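Local coordinates for protein protelomerase (Agrobacterium tumefaciens, PDB 4F43) that binds hairpin DNA ends and probably makes them by cutting replicated telomeres and rejoining the strands, at residues Glu199-Leu203 with Tyr268-Ala272. The protein carries 1 engineered substitution. Residue numbers count along the deposited sequence, not the author numbering.
Sequences EIPVL and YAEVA
Strand 199-201 meets helix 268-272 nearly at right angles (82°), with axes 10.6 Å apart at closest approach; Pro201 and Ala272 are the nearest CA pair, at 6.9 Å. The backbone stays extended through Val202 (phi/psi -130/156°) and turns only at Leu203 (-98/8°). Tyr268, with chi1 t (166°) and chi2 72°, bridges the gap: its hydroxyl donates a short hydrogen bond, OH to Pro201 O, 2.5 Å, and lies 3.9 Å from Ile200 CB. The Pro201 ring fills the hollow between Ala272 CB and the outer end of the Tyr268 ring, its CG 4.0 Å from Ala272 CB and 4.1 Å from Tyr268 CZ. Leu203 (m, t) fills a second, between Tyr268, Val271 and Ala272: CD1 lies at the ring edge, 3.9 Å from Tyr268 CD1; both methyls reach Val271 CG1 (CD2 4.0 Å, CD1 4.2 Å), and CD2 is 4.1 Å from Ala272 CB. Within the telomere resolvase catalytic domain, sheet-edge strand 198-201 thus ends across helix 263-276. Helix 283-291 also packs on Pro201, helix 140-151 on Ile200 and Leu203, and strand 177-180 pairs with 198-201.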
# COMPACT_ATOMS: atom_id res chain seq x y z
N GLU A 199 13.99 13.47 -1.33
CA GLU A 199 14.98 12.93 -0.41
C GLU A 199 14.34 12.31 0.83
O GLU A 199 13.46 12.91 1.46
CB GLU A 199 15.97 14.03 0.00
CG GLU A 199 17.20 13.53 0.73
CD GLU A 199 18.21 14.64 0.99
OE1 GLU A 199 19.28 14.63 0.36
OE2 GLU A 199 17.92 15.52 1.83
N ILE A 200 14.78 11.10 1.18
CA ILE A 200 14.27 10.39 2.34
C ILE A 200 15.41 9.91 3.24
O ILE A 200 16.51 9.63 2.76
CB ILE A 200 13.42 9.17 1.93
CG1 ILE A 200 14.24 8.23 1.03
CG2 ILE A 200 12.16 9.61 1.23
CD1 ILE A 200 13.52 6.94 0.69
N PRO A 201 15.17 9.84 4.55
CA PRO A 201 16.18 9.33 5.48
C PRO A 201 16.27 7.81 5.44
O PRO A 201 15.32 7.14 5.05
CB PRO A 201 15.65 9.78 6.84
CG PRO A 201 14.18 9.83 6.67
CD PRO A 201 13.96 10.32 5.26
N VAL A 202 17.42 7.28 5.85
CA VAL A 202 17.61 5.84 5.95
C VAL A 202 18.18 5.48 7.32
O VAL A 202 18.82 6.30 7.98
CB VAL A 202 18.53 5.30 4.85
CG1 VAL A 202 17.81 5.28 3.51
CG2 VAL A 202 19.80 6.12 4.76
N LEU A 203 17.95 4.24 7.75
CA LEU A 203 18.31 3.82 9.10
C LEU A 203 19.64 3.06 9.15
O LEU A 203 20.02 2.51 10.18
CB LEU A 203 17.18 2.99 9.71
CG LEU A 203 15.83 3.71 9.73
CD1 LEU A 203 14.76 2.87 10.40
CD2 LEU A 203 15.96 5.07 10.40
N TYR A 268 9.69 2.70 10.84
CA TYR A 268 10.59 3.57 10.09
C TYR A 268 10.28 5.03 10.39
O TYR A 268 11.19 5.82 10.69
CB TYR A 268 10.47 3.28 8.59
CG TYR A 268 11.10 4.33 7.70
CD1 TYR A 268 12.48 4.45 7.61
CD2 TYR A 268 10.31 5.18 6.94
CE1 TYR A 268 13.05 5.40 6.78
CE2 TYR A 268 10.87 6.12 6.11
CZ TYR A 268 12.24 6.24 6.04
OH TYR A 268 12.80 7.18 5.22
N ALA A 269 9.00 5.38 10.33
CA ALA A 269 8.55 6.73 10.64
C ALA A 269 8.95 7.15 12.05
O ALA A 269 9.60 8.18 12.25
CB ALA A 269 7.05 6.84 10.46
N GLU A 270 8.57 6.32 13.03
CA GLU A 270 8.83 6.61 14.43
C GLU A 270 10.32 6.80 14.72
O GLU A 270 10.72 7.77 15.37
CB GLU A 270 8.27 5.48 15.31
CG GLU A 270 8.12 5.84 16.77
CD GLU A 270 6.84 6.62 17.05
OE1 GLU A 270 6.10 6.90 16.09
OE2 GLU A 270 6.58 6.94 18.23
N VAL A 271 11.13 5.86 14.24
CA VAL A 271 12.57 5.89 14.48
C VAL A 271 13.26 7.06 13.79
O VAL A 271 14.05 7.78 14.41
CB VAL A 271 13.24 4.57 14.07
CG1 VAL A 271 14.76 4.69 14.15
CG2 VAL A 271 12.76 3.43 14.96
N ALA A 272 12.96 7.27 12.51
CA ALA A 272 13.59 8.35 11.77
C ALA A 272 13.16 9.72 12.30
O ALA A 272 13.92 10.69 12.20
CB ALA A 272 13.31 8.24 10.29